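Long-range contacts in hypothetical protein (Pseudomonas syringae pv. tomato, PDB 2OT9), which is of unknown function but belongs to the YaeQ family, related to the PD-(D/E)XK nuclease-like proteins, and has a pocket that holds meso-tartaric acid: residues 3-8 and 28-33; 9-14 and 145-150; 105-110 and 132-137; 128-133 and 172-177. One frame throughout, in Å; residues are numbered along the deposited sequence.

Interaction 1 of 4, residues 3-8 and 28-33; sequences QPSTTY and TIARHP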
loop_
_atom_site.group_PDB
_atom_site.type_symbol
_atom_site.label_atom_id
_atom_site.label_comp_id
_atom_site.label_asym_id
_atom_site.label_seq_id
_atom_site.Cartn_x
_atom_site.Cartn_y
_atom_site.Cartn_z
ATOM N N GLN A 3 14.508 -3.012 -17.282
ATOM C CA GLN A 3 13.329 -3.001 -18.162
ATOM C C GLN A 3 12.973 -4.452 -18.545
ATOM O O GLN A 3 13.821 -5.342 -18.423
ATOM C CB GLN A 3 13.568 -2.133 -19.407
ATOM C CG GLN A 3 12.650 -0.914 -19.481
ATOM C CD GLN A 3 13.291 0.304 -20.116
ATOM O OE1 GLN A 3 12.999 1.439 -19.722
ATOM N NE2 GLN A 3 14.162 0.085 -21.106
ATOM N N PRO A 4 11.725 -4.707 -19.002
ATOM C CA PRO A 4 10.603 -3.786 -19.289
ATOM C C PRO A 4 9.949 -3.123 -18.058
ATOM O O PRO A 4 9.249 -3.793 -17.293
ATOM C CB PRO A 4 9.600 -4.675 -20.038
ATOM C CG PRO A 4 9.901 -6.072 -19.577
ATOM C CD PRO A 4 11.372 -6.115 -19.284
ATOM N N SER A 5 10.186 -1.818 -17.892
ATOM C CA SER A 5 9.532 -0.990 -16.869
ATOM C C SER A 5 8.225 -0.395 -17.401
ATOM O O SER A 5 8.234 0.665 -18.035
ATOM C CB SER A 5 10.466 0.141 -16.416
ATOM O OG SER A 5 9.786 1.077 -15.583
ATOM N N THR A 6 7.107 -1.072 -17.132
ATOM C CA THR A 6 5.822 -0.701 -17.730
ATOM C C THR A 6 5.205 0.513 -17.022
ATOM O O THR A 6 5.160 0.566 -15.794
ATOM C CB THR A 6 4.801 -1.877 -17.722
ATOM O OG1 THR A 6 5.479 -3.139 -17.708
ATOM C CG2 THR A 6 3.927 -1.816 -18.940
ATOM N N THR A 7 4.766 1.495 -17.810
ATOM C CA THR A 7 4.061 2.665 -17.276
ATOM C C THR A 7 2.554 2.405 -17.241
ATOM O O THR A 7 1.966 1.975 -18.240
ATOM C CB THR A 7 4.361 3.928 -18.095
ATOM O OG1 THR A 7 5.774 4.152 -18.099
ATOM C CG2 THR A 7 3.670 5.144 -17.500
ATOM N N TYR A 8 1.952 2.636 -16.074
ATOM C CA TYR A 8 0.515 2.514 -15.903
ATOM C C TYR A 8 -0.075 3.863 -15.499
ATOM O O TYR A 8 0.580 4.657 -14.830
ATOM C CB TYR A 8 0.190 1.499 -14.807
ATOM C CG TYR A 8 0.445 0.059 -15.177
ATOM C CD1 TYR A 8 -0.611 -0.805 -15.451
ATOM C CD2 TYR A 8 1.736 -0.440 -15.249
ATOM C CE1 TYR A 8 -0.384 -2.143 -15.786
ATOM C CE2 TYR A 8 1.969 -1.767 -15.591
ATOM C CZ TYR A 8 0.902 -2.612 -15.843
ATOM O OH TYR A 8 1.136 -3.928 -16.163
ATOM N N THR A 28 0.481 8.553 -12.333
ATOM C CA THR A 28 1.292 7.731 -13.214
ATOM C C THR A 28 2.179 6.844 -12.337
ATOM O O THR A 28 2.752 7.307 -11.345
ATOM C CB THR A 28 2.116 8.612 -14.183
ATOM O OG1 THR A 28 1.223 9.253 -15.105
ATOM C CG2 THR A 28 3.119 7.772 -14.971
ATOM N N ILE A 29 2.251 5.563 -12.670
ATOM C CA ILE A 29 3.047 4.616 -11.889
ATOM C C ILE A 29 3.989 3.821 -12.788
ATOM O O ILE A 29 3.587 3.309 -13.832
ATOM C CB ILE A 29 2.166 3.629 -11.100
ATOM C CG1 ILE A 29 1.130 4.382 -10.271
ATOM C CG2 ILE A 29 3.026 2.762 -10.172
ATOM C CD1 ILE A 29 -0.237 3.904 -10.548
ATOM N N ALA A 30 5.249 3.763 -12.378
ATOM C CA ALA A 30 6.246 2.949 -13.042
ATOM C C ALA A 30 6.267 1.575 -12.374
ATOM O O ALA A 30 6.404 1.463 -11.150
ATOM C CB ALA A 30 7.600 3.607 -12.953
ATOM N N ARG A 31 6.100 0.540 -13.187
ATOM C CA ARG A 31 6.125 -0.821 -12.707
ATOM C C ARG A 31 7.463 -1.467 -13.065
ATOM O O ARG A 31 7.756 -1.694 -14.223
ATOM C CB ARG A 31 4.982 -1.592 -13.329
ATOM C CG ARG A 31 4.791 -2.939 -12.737
ATOM C CD ARG A 31 3.836 -3.704 -13.612
ATOM N NE ARG A 31 3.984 -5.116 -13.382
ATOM C CZ ARG A 31 3.379 -6.063 -14.075
ATOM N NH1 ARG A 31 2.553 -5.752 -15.060
ATOM N NH2 ARG A 31 3.610 -7.332 -13.768
ATOM N N HIS A 32 8.281 -1.745 -12.066
ATOM C CA HIS A 32 9.565 -2.375 -12.319
ATOM C C HIS A 32 9.289 -3.826 -12.796
ATOM O O HIS A 32 8.280 -4.394 -12.406
ATOM C CB HIS A 32 10.390 -2.348 -11.019
ATOM C CG HIS A 32 11.740 -2.985 -11.143
ATOM N ND1 HIS A 32 12.836 -2.320 -11.649
ATOM C CD2 HIS A 32 12.162 -4.235 -10.847
ATOM C CE1 HIS A 32 13.877 -3.134 -11.656
ATOM N NE2 HIS A 32 13.494 -4.304 -11.170
ATOM N N PRO A 33 10.156 -4.408 -13.655
ATOM C CA PRO A 33 9.952 -5.800 -14.112
ATOM C C PRO A 33 9.802 -6.815 -12.979
ATOM O O PRO A 33 9.095 -7.801 -13.143
ATOM C CB PRO A 33 11.214 -6.100 -14.918
ATOM C CG PRO A 33 11.695 -4.786 -15.357
ATOM C CD PRO A 33 11.352 -3.809 -14.281
#

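Interaction 2 of 4, residues 9-14 and 145-150; sequences KFELNL and PRVIKW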
loop_
_atom_site.group_PDB
_atom_site.type_symbol
_atom_site.label_atom_id
_atom_site.label_comp_id
_atom_site.label_asym_id
_atom_site.label_seq_id
_atom_site.Cartn_x
_atom_site.Cartn_y
_atom_site.Cartn_z
ATOM N N LYS A 9 -1.314 4.094 -15.901
ATOM C CA LYS A 9 -2.074 5.258 -15.474
ATOM C C LYS A 9 -3.182 4.790 -14.536
ATOM O O LYS A 9 -3.962 3.899 -14.891
ATOM C CB LYS A 9 -2.679 5.955 -16.686
ATOM C CG LYS A 9 -1.641 6.414 -17.733
ATOM C CD LYS A 9 -1.212 7.856 -17.495
ATOM C CE LYS A 9 0.035 8.215 -18.291
ATOM N NZ LYS A 9 0.237 9.700 -18.276
ATOM N N PHE A 10 -3.241 5.394 -13.349
ATOM C CA PHE A 10 -4.205 5.048 -12.319
ATOM C C PHE A 10 -5.210 6.194 -12.221
ATOM O O PHE A 10 -4.819 7.352 -12.006
ATOM C CB PHE A 10 -3.461 4.864 -11.000
ATOM C CG PHE A 10 -4.315 4.436 -9.829
ATOM C CD1 PHE A 10 -5.322 3.484 -9.960
ATOM C CD2 PHE A 10 -4.018 4.909 -8.557
ATOM C CE1 PHE A 10 -6.044 3.060 -8.840
ATOM C CE2 PHE A 10 -4.736 4.484 -7.444
ATOM C CZ PHE A 10 -5.747 3.556 -7.587
ATOM N N GLU A 11 -6.486 5.868 -12.419
ATOM C CA GLU A 11 -7.590 6.820 -12.249
ATOM C C GLU A 11 -8.441 6.374 -11.058
ATOM O O GLU A 11 -9.104 5.326 -11.105
ATOM C CB GLU A 11 -8.432 6.918 -13.534
ATOM C CG GLU A 11 -7.577 7.180 -14.794
ATOM C CD GLU A 11 -8.399 7.444 -16.046
ATOM O OE1 GLU A 11 -9.642 7.399 -15.960
ATOM O OE2 GLU A 11 -7.798 7.705 -17.112
ATOM N N LEU A 12 -8.392 7.160 -9.985
ATOM C CA LEU A 12 -9.057 6.791 -8.735
ATOM C C LEU A 12 -10.193 7.758 -8.375
ATOM O O LEU A 12 -9.945 8.953 -8.191
ATOM C CB LEU A 12 -8.037 6.749 -7.586
ATOM C CG LEU A 12 -8.539 6.572 -6.141
ATOM C CD1 LEU A 12 -9.234 5.219 -5.947
ATOM C CD2 LEU A 12 -7.367 6.705 -5.162
ATOM N N ASN A 13 -11.424 7.244 -8.293
ATOM C CA ASN A 13 -12.524 7.973 -7.647
ATOM C C ASN A 13 -12.689 7.444 -6.233
ATOM O O ASN A 13 -13.145 6.309 -6.037
ATOM C CB ASN A 13 -13.848 7.836 -8.414
ATOM C CG ASN A 13 -13.771 8.412 -9.817
ATOM O OD1 ASN A 13 -13.114 9.420 -10.050
ATOM N ND2 ASN A 13 -14.452 7.774 -10.755
ATOM N N LEU A 14 -12.306 8.262 -5.256
ATOM C CA LEU A 14 -12.272 7.849 -3.852
ATOM C C LEU A 14 -13.407 8.469 -3.045
ATOM O O LEU A 14 -13.594 9.698 -3.066
ATOM C CB LEU A 14 -10.911 8.239 -3.253
ATOM C CG LEU A 14 -10.644 7.981 -1.761
ATOM C CD1 LEU A 14 -10.712 6.481 -1.417
ATOM C CD2 LEU A 14 -9.301 8.595 -1.367
ATOM N N PRO A 145 -4.968 -3.923 -16.758
ATOM C CA PRO A 145 -4.805 -3.107 -17.963
ATOM C C PRO A 145 -3.865 -1.926 -17.683
ATOM O O PRO A 145 -3.579 -1.623 -16.516
ATOM C CB PRO A 145 -6.227 -2.611 -18.243
ATOM C CG PRO A 145 -6.859 -2.555 -16.902
ATOM C CD PRO A 145 -6.287 -3.726 -16.136
ATOM N N ARG A 146 -3.392 -1.280 -18.744
ATOM C CA ARG A 146 -2.468 -0.153 -18.622
ATOM C C ARG A 146 -3.123 1.071 -17.981
ATOM O O ARG A 146 -2.457 1.843 -17.293
ATOM C CB ARG A 146 -1.855 0.192 -19.984
ATOM C CG ARG A 146 -1.066 -0.982 -20.618
ATOM C CD ARG A 146 0.201 -1.314 -19.824
ATOM N NE ARG A 146 1.125 -0.181 -19.848
ATOM C CZ ARG A 146 2.045 0.027 -20.788
ATOM N NH1 ARG A 146 2.202 -0.841 -21.782
ATOM N NH2 ARG A 146 2.826 1.097 -20.720
ATOM N N VAL A 147 -4.419 1.240 -18.221
ATOM C CA VAL A 147 -5.193 2.280 -17.544
ATOM C C VAL A 147 -6.092 1.585 -16.508
ATOM O O VAL A 147 -7.012 0.839 -16.862
ATOM C CB VAL A 147 -6.004 3.185 -18.525
ATOM C CG1 VAL A 147 -6.662 4.329 -17.780
ATOM C CG2 VAL A 147 -5.105 3.745 -19.644
ATOM N N ILE A 148 -5.768 1.805 -15.237
ATOM C CA ILE A 148 -6.476 1.207 -14.116
ATOM C C ILE A 148 -7.489 2.216 -13.585
ATOM O O ILE A 148 -7.114 3.268 -13.051
ATOM C CB ILE A 148 -5.501 0.830 -12.990
ATOM C CG1 ILE A 148 -4.369 -0.059 -13.537
ATOM C CG2 ILE A 148 -6.236 0.167 -11.840
ATOM C CD1 ILE A 148 -3.063 0.108 -12.796
ATOM N N LYS A 149 -8.769 1.882 -13.731
ATOM C CA LYS A 149 -9.864 2.743 -13.274
ATOM C C LYS A 149 -10.573 2.055 -12.123
ATOM O O LYS A 149 -11.170 0.981 -12.299
ATOM C CB LYS A 149 -10.847 3.002 -14.408
ATOM C CG LYS A 149 -10.194 3.507 -15.676
ATOM C CD LYS A 149 -11.233 3.632 -16.775
ATOM C CE LYS A 149 -10.829 4.666 -17.811
ATOM N NZ LYS A 149 -9.697 4.159 -18.623
ATOM N N TRP A 150 -10.464 2.650 -10.940
ATOM C CA TRP A 150 -11.104 2.110 -9.752
ATOM C C TRP A 150 -12.032 3.136 -9.135
ATOM O O TRP A 150 -11.639 4.298 -8.945
ATOM C CB TRP A 150 -10.058 1.796 -8.685
ATOM C CG TRP A 150 -9.312 0.501 -8.829
ATOM C CD1 TRP A 150 -9.379 -0.415 -9.849
ATOM C CD2 TRP A 150 -8.349 0.004 -7.900
ATOM N NE1 TRP A 150 -8.516 -1.474 -9.582
ATOM C CE2 TRP A 150 -7.866 -1.225 -8.402
ATOM C CE3 TRP A 150 -7.849 0.486 -6.678
ATOM C CZ2 TRP A 150 -6.907 -1.990 -7.719
ATOM C CZ3 TRP A 150 -6.893 -0.267 -6.005
ATOM C CH2 TRP A 150 -6.429 -1.490 -6.532
#

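Interaction 3 of 4, residues 105-110 and 132-137; sequences LAYGSL and VPQDVL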
loop_
_atom_site.group_PDB
_atom_site.type_symbol
_atom_site.label_atom_id
_atom_site.label_comp_id
_atom_site.label_asym_id
_atom_site.label_seq_id
_atom_site.Cartn_x
_atom_site.Cartn_y
_atom_site.Cartn_z
ATOM N N LEU A 105 1.414 -2.812 4.263
ATOM C CA LEU A 105 0.381 -3.706 3.756
ATOM C C LEU A 105 1.039 -4.996 3.292
ATOM O O LEU A 105 1.618 -5.056 2.191
ATOM C CB LEU A 105 -0.404 -3.093 2.578
ATOM C CG LEU A 105 -1.495 -2.079 2.855
ATOM C CD1 LEU A 105 -2.297 -1.829 1.586
ATOM C CD2 LEU A 105 -2.420 -2.597 3.992
ATOM N N ALA A 106 0.944 -6.022 4.128
ATOM C CA ALA A 106 1.588 -7.290 3.872
ATOM C C ALA A 106 0.692 -8.132 2.958
ATOM O O ALA A 106 -0.524 -7.942 2.949
ATOM C CB ALA A 106 1.841 -8.006 5.199
ATOM N N TYR A 107 1.285 -9.016 2.160
ATOM C CA TYR A 107 0.498 -9.958 1.354
ATOM C C TYR A 107 1.315 -11.205 1.114
ATOM O O TYR A 107 2.513 -11.239 1.427
ATOM C CB TYR A 107 0.011 -9.319 0.034
ATOM C CG TYR A 107 1.101 -9.142 -1.003
ATOM C CD1 TYR A 107 1.295 -10.111 -2.014
ATOM C CD2 TYR A 107 1.911 -8.016 -0.996
ATOM C CE1 TYR A 107 2.296 -9.966 -2.961
ATOM C CE2 TYR A 107 2.946 -7.854 -1.948
ATOM C CZ TYR A 107 3.119 -8.834 -2.926
ATOM O OH TYR A 107 4.126 -8.702 -3.860
ATOM N N GLY A 108 0.664 -12.232 0.564
ATOM C CA GLY A 108 1.268 -13.545 0.441
ATOM C C GLY A 108 0.985 -14.344 1.698
ATOM O O GLY A 108 0.321 -13.855 2.625
ATOM N N SER A 109 1.504 -15.567 1.718
ATOM C CA SER A 109 1.450 -16.455 2.865
ATOM C C SER A 109 2.328 -15.897 3.991
ATOM O O SER A 109 3.538 -15.730 3.822
ATOM C CB SER A 109 1.936 -17.845 2.444
ATOM O OG SER A 109 2.301 -18.632 3.568
ATOM N N LEU A 110 1.706 -15.595 5.125
ATOM C CA LEU A 110 2.392 -14.882 6.209
ATOM C C LEU A 110 2.810 -15.734 7.402
ATOM O O LEU A 110 3.416 -15.227 8.334
ATOM C CB LEU A 110 1.537 -13.695 6.672
ATOM C CG LEU A 110 1.391 -12.490 5.736
ATOM C CD1 LEU A 110 0.832 -11.346 6.578
ATOM C CD2 LEU A 110 2.715 -12.067 5.068
ATOM N N VAL A 132 -3.425 -8.092 3.309
ATOM C CA VAL A 132 -4.435 -8.142 2.257
ATOM C C VAL A 132 -4.695 -9.622 1.937
ATOM O O VAL A 132 -3.741 -10.354 1.677
ATOM C CB VAL A 132 -3.928 -7.443 0.958
ATOM C CG1 VAL A 132 -4.998 -7.473 -0.135
ATOM C CG2 VAL A 132 -3.476 -5.983 1.232
ATOM N N PRO A 133 -5.963 -10.069 1.974
ATOM C CA PRO A 133 -6.280 -11.494 1.670
ATOM C C PRO A 133 -5.916 -11.852 0.224
ATOM O O PRO A 133 -6.122 -11.036 -0.678
ATOM C CB PRO A 133 -7.812 -11.572 1.856
ATOM C CG PRO A 133 -8.167 -10.387 2.685
ATOM C CD PRO A 133 -7.168 -9.300 2.324
ATOM N N GLN A 134 -5.404 -13.060 -0.005
ATOM C CA GLN A 134 -4.885 -13.400 -1.329
ATOM C C GLN A 134 -5.979 -13.541 -2.380
ATOM O O GLN A 134 -5.759 -13.187 -3.539
ATOM C CB GLN A 134 -3.986 -14.656 -1.307
ATOM C CG GLN A 134 -3.247 -14.963 -2.670
ATOM C CD GLN A 134 -2.028 -14.050 -3.015
ATOM O OE1 GLN A 134 -1.492 -14.123 -4.126
ATOM N NE2 GLN A 134 -1.600 -13.214 -2.083
ATOM N N ASP A 135 -7.144 -14.048 -1.984
ATOM C CA ASP A 135 -8.226 -14.265 -2.952
ATOM C C ASP A 135 -8.648 -12.976 -3.660
ATOM O O ASP A 135 -8.636 -12.934 -4.880
ATOM C CB ASP A 135 -9.424 -15.039 -2.364
ATOM C CG ASP A 135 -10.116 -14.324 -1.181
ATOM O OD1 ASP A 135 -9.717 -13.213 -0.758
ATOM O OD2 ASP A 135 -11.096 -14.912 -0.662
ATOM N N VAL A 136 -8.980 -11.927 -2.908
ATOM C CA VAL A 136 -9.422 -10.663 -3.531
ATOM C C VAL A 136 -8.265 -9.949 -4.240
ATOM O O VAL A 136 -8.455 -9.263 -5.249
ATOM C CB VAL A 136 -10.128 -9.710 -2.518
ATOM C CG1 VAL A 136 -9.158 -9.184 -1.437
ATOM C CG2 VAL A 136 -10.806 -8.538 -3.257
ATOM N N LEU A 137 -7.063 -10.105 -3.703
ATOM C CA LEU A 137 -5.909 -9.506 -4.330
ATOM C C LEU A 137 -5.739 -10.101 -5.724
ATOM O O LEU A 137 -5.527 -9.366 -6.682
ATOM C CB LEU A 137 -4.646 -9.721 -3.481
ATOM C CG LEU A 137 -3.345 -9.206 -4.073
ATOM C CD1 LEU A 137 -3.489 -7.707 -4.410
ATOM C CD2 LEU A 137 -2.221 -9.448 -3.073
HETATM O O HOH W 1 -2.179 -12.141 0.340
HETATM O O HOH W 2 -1.718 -11.816 3.346
#

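Interaction 4 of 4, residues 128-133 and 172-177; sequences NIAAVP and LQWLTG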
loop_
_atom_site.group_PDB
_atom_site.type_symbol
_atom_site.label_atom_id
_atom_site.label_comp_id
_atom_site.label_asym_id
_atom_site.label_seq_id
_atom_site.Cartn_x
_atom_site.Cartn_y
_atom_site.Cartn_z
ATOM N N ASN A 128 2.530 -0.044 11.894
ATOM C CA ASN A 128 1.166 -0.502 11.686
ATOM C C ASN A 128 1.174 -1.470 10.528
ATOM O O ASN A 128 1.714 -1.145 9.466
ATOM C CB ASN A 128 0.253 0.697 11.370
ATOM C CG ASN A 128 0.303 1.763 12.439
ATOM O OD1 ASN A 128 -0.442 1.696 13.410
ATOM N ND2 ASN A 128 1.169 2.767 12.257
ATOM N N ILE A 129 0.619 -2.660 10.733
ATOM C CA ILE A 129 0.727 -3.738 9.753
ATOM C C ILE A 129 -0.625 -4.392 9.556
ATOM O O ILE A 129 -1.240 -4.878 10.524
ATOM C CB ILE A 129 1.750 -4.852 10.188
ATOM C CG1 ILE A 129 3.135 -4.265 10.459
ATOM C CG2 ILE A 129 1.821 -5.982 9.121
ATOM C CD1 ILE A 129 4.127 -5.258 11.049
ATOM N N ALA A 130 -1.087 -4.401 8.306
ATOM C CA ALA A 130 -2.320 -5.081 7.937
ATOM C C ALA A 130 -2.002 -6.009 6.774
ATOM O O ALA A 130 -1.108 -5.721 5.973
ATOM C CB ALA A 130 -3.382 -4.064 7.527
ATOM N N ALA A 131 -2.707 -7.125 6.681
ATOM C CA ALA A 131 -2.520 -8.065 5.572
ATOM C C ALA A 131 -3.717 -8.010 4.605
ATOM O O ALA A 131 -4.869 -7.919 5.039
ATOM C CB ALA A 131 -2.347 -9.472 6.106
ATOM N N VAL A 132 -3.425 -8.092 3.309
ATOM C CA VAL A 132 -4.435 -8.142 2.257
ATOM C C VAL A 132 -4.695 -9.622 1.937
ATOM O O VAL A 132 -3.741 -10.354 1.677
ATOM C CB VAL A 132 -3.928 -7.443 0.958
ATOM C CG1 VAL A 132 -4.998 -7.473 -0.135
ATOM C CG2 VAL A 132 -3.476 -5.983 1.232
ATOM N N PRO A 133 -5.963 -10.069 1.974
ATOM C CA PRO A 133 -6.280 -11.494 1.670
ATOM C C PRO A 133 -5.916 -11.852 0.224
ATOM O O PRO A 133 -6.122 -11.036 -0.678
ATOM C CB PRO A 133 -7.812 -11.572 1.856
ATOM C CG PRO A 133 -8.167 -10.387 2.685
ATOM C CD PRO A 133 -7.168 -9.300 2.324
ATOM N N LEU A 172 -9.109 -5.907 5.420
ATOM C CA LEU A 172 -7.721 -6.004 5.859
ATOM C C LEU A 172 -7.686 -6.704 7.199
ATOM O O LEU A 172 -8.552 -6.483 8.034
ATOM C CB LEU A 172 -7.104 -4.615 5.979
ATOM C CG LEU A 172 -7.090 -3.764 4.712
ATOM C CD1 LEU A 172 -6.595 -2.376 5.082
ATOM C CD2 LEU A 172 -6.230 -4.396 3.569
ATOM N N GLN A 173 -6.704 -7.575 7.386
ATOM C CA GLN A 173 -6.474 -8.181 8.696
ATOM C C GLN A 173 -5.388 -7.387 9.402
ATOM O O GLN A 173 -4.251 -7.388 8.953
ATOM C CB GLN A 173 -6.042 -9.646 8.567
ATOM C CG GLN A 173 -5.756 -10.302 9.952
ATOM C CD GLN A 173 -5.226 -11.731 9.860
ATOM O OE1 GLN A 173 -4.243 -12.005 9.173
ATOM N NE2 GLN A 173 -5.871 -12.641 10.574
ATOM N N TRP A 174 -5.724 -6.731 10.504
ATOM C CA TRP A 174 -4.728 -5.961 11.267
ATOM C C TRP A 174 -3.867 -6.861 12.146
ATOM O O TRP A 174 -4.392 -7.577 13.005
ATOM C CB TRP A 174 -5.411 -4.836 12.082
ATOM C CG TRP A 174 -5.844 -3.762 11.157
ATOM C CD1 TRP A 174 -7.072 -3.634 10.561
ATOM C CD2 TRP A 174 -5.031 -2.707 10.637
ATOM N NE1 TRP A 174 -7.071 -2.543 9.713
ATOM C CE2 TRP A 174 -5.832 -1.959 9.745
ATOM C CE3 TRP A 174 -3.696 -2.305 10.855
ATOM C CZ2 TRP A 174 -5.351 -0.834 9.072
ATOM C CZ3 TRP A 174 -3.213 -1.198 10.165
ATOM C CH2 TRP A 174 -4.041 -0.470 9.294
ATOM N N LEU A 175 -2.551 -6.833 11.925
ATOM C CA LEU A 175 -1.608 -7.580 12.758
ATOM C C LEU A 175 -1.104 -6.738 13.945
ATOM O O LEU A 175 -0.971 -7.238 15.066
ATOM C CB LEU A 175 -0.415 -8.092 11.931
ATOM C CG LEU A 175 -0.665 -9.334 11.067
ATOM C CD1 LEU A 175 -1.582 -9.044 9.923
ATOM C CD2 LEU A 175 0.656 -9.959 10.553
ATOM N N THR A 176 -0.835 -5.460 13.689
ATOM C CA THR A 176 -0.418 -4.530 14.737
ATOM C C THR A 176 -0.845 -3.114 14.353
ATOM O O THR A 176 -0.915 -2.783 13.165
ATOM C CB THR A 176 1.120 -4.597 14.997
ATOM O OG1 THR A 176 1.429 -3.922 16.226
ATOM C CG2 THR A 176 1.893 -3.943 13.864
ATOM N N GLY A 177 -1.145 -2.292 15.348
ATOM C CA GLY A 177 -1.443 -0.884 15.103
ATOM C C GLY A 177 -2.767 -0.719 14.380
ATOM O O GLY A 177 -3.675 -1.541 14.547
#

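Interaction 1 of 4, residues 3-8 and 28-33
CG of Tyr8 stands anti to its carbonyl carbon (chi1 -72°), and CG of Arg31 stands anti to its backbone N (chi1 -171°). Both side chains rise on the same face of an antiparallel hairpin. From CG to NE the Arg31 chain is extended, and it passes obliquely by the Tyr8 ring. CD of Arg31 lies 3.3 Å from CE2 of Tyr8. Beyond this point NH1 of Arg31 donates a hydrogen bond of 2.6 Å to OH of Tyr8. The hydroxyl oxygen sits at the edge of the guanidinium, close to its plane, while ring and guanidinium planes are 49° apart. The bond is short but bent. NE of Arg31 gives a hydrogen bond to the carbonyl O of Glu35, a second tie on the same group.

The backbones pair as antiparallel strands. Tyr8 pairs with Ile29 through two nearly straight bonds, and N of Arg31 gives to O of Thr6 at 2.8 Å. The return bond from N of Thr6 to O of Arg31 is weak. On the other face CG2 of Thr7 meets CG2 of Thr28 at 3.7 Å. Past the strand ends, CG of Pro33 rests 3.3 Å from O of Pro4.

This is the open end of the hairpin of strands 6-16 and 21-31. Helix 37-49 packs on its Tyr8 face, with Met40 against Ile29 and Arg31 and with Leu44 against Ile29.

Interaction 2 of 4, residues 9-14 and 145-150
Two neighbouring parallel strands of the large mixed sheet meet here, 6-16 from the N-terminal hairpin and 147-155 from late in the chain. Lys9 pairs with Val147, Phe10 with Ile148, Glu11 with Lys149 and Leu12 with Trp150. Five backbone hydrogen bonds form the ladder. The shortest joins N of Glu11 to O of Ile148 at 2.7 Å.

One face of the sheet is apolar. CG of Phe10 lies anti to its backbone N (chi1 -177°), and the ring reaches across to the next strand. There it turns its edge to the face of Trp150 in an offset edge-to-face pair. The planes are 87° apart and the centroid of the Phe10 ring is 5.5 Å from that of the six-membered ring of Trp150. CG2 of Ile148 lies over the same face of the indole, toward its rim, and touches CD1 of Phe10 at 3.9 Å. Leu44 of helix 37-49 covers Phe10, Ile148 and Trp150.

The opposite face carries Lys9, Glu11, Val147 and Lys149. OD1 of Asn13 is hydrogen-bonded to OG of Ser24, and its ND2 to OD1 of Asp151. Glu11 and Lys149 lie side by side and point the same way. Their charged ends do not close a salt bridge: OE1 of Glu11 is 4.2 Å from NZ of Lys149. The nearer approach is to the methylene, with OE1 of Glu11 3.5 Å from CE of Lys149.

Interaction 3 of 4, residues 105-110 and 132-137
CD2 of Leu137 packs against the base of the Tyr107 ring. It is the branch that does the touching. It lies 3.7 Å from CD1 of Tyr107 and 3.8 Å from CB of Tyr107. CG of Tyr107 sits between its own backbone N and carbonyl carbon (chi1 74°), which places the base of the ring beside this methyl. CB of Tyr107 also faces CB of Val132. Further down, CD1 of Leu105 meets CG2 of Val132 at 4.3 Å.

The backbones join at Ala106 and Val132, just before helix 134-141. N of Val132 donates a nearly straight hydrogen bond of 2.9 Å to O of Ala106. Pro133 is the N-cap residue of the helix. Tyr107 also touches Arg39 and Val42 of helix 37-49, and its carbonyl accepts from Gln86; Arg39 and Gln86 belong to the tartrate pocket.

Beyond Val132 the two backbones part, and water takes over. One water accepts from N of Gly108 and donates to O of Val132 at 2.7 Å. A second donates to O of Gly108 and to O of Val132. The Val132 carbonyl is thus gripped by two waters, which link Gly108 to Val132 where no direct backbone bond joins them.

Interaction 4 of 4, residues 128-133 and 172-177
Ile129 and Ala130 lose the most surface here, against a chain that turns a corner at Leu175. CB of Ala130 lies over the centre of the six-membered ring of Trp174 in a CH-pi contact, 3.7 Å from its centroid and 8° off the ring normal. CG of Trp174 stands anti to its carbonyl carbon (chi1 -73°), and the indole lies on the same side of the sheet as Ala130. CB of Asn128 approaches the indole edge. On the opposite face CG1 of Ile129 meets CG2 of Thr176 at 3.6 Å. Ala131 and Leu172 come next: CB of Ala131 meets CD1 of Leu175 at 3.9 Å, and CB of Leu172 meets CB of Ala130 at 4.1 Å.

The pairing is antiparallel with a classic beta bulge, in which Leu175 and Thr176 both face Ile129. Two donors therefore grip one carbonyl. O of Ile129 takes N of Leu175 at 2.7 Å, and N of Thr176 at 3.2 Å in the carbonyl plane, on a lone pair. N of Ile129 gives to O of Thr176, and Ala131 and Gln173 exchange two further bonds. OD1 of Asn128 is 3.2 Å from CA of Gly177 and accepts from N of Glu178.

Strand 127-131 runs between strands 166-174 and 101-106. Trp113 of helix 111-117 touches Ile129 and Leu175 on one face. Phe49 of helix 37-49 touches Leu172 and Trp174 on the other.

In the fold
All four contacts reach one mixed sheet; interaction 3 lies where a strand of it meets the start of helix 134-141. Interactions 1 and 2 share strand 6-16 and touch, with centres about 15 Å apart. Interactions 3 and 4 share Val132 and Pro133, with centres about 10 Å apart, and a probable hydrogen bond runs from N of Ala106 to O of Ala130. The centres of interactions 1 and 4 are about 27 Å apart, on opposite sides of the chain centre. Along the chain, interaction 1 closes before 3 and 4 open, while interaction 2 spans most of the chain. Together they tie early and late parts of the chain into one sheet, with helix 37-49 against it.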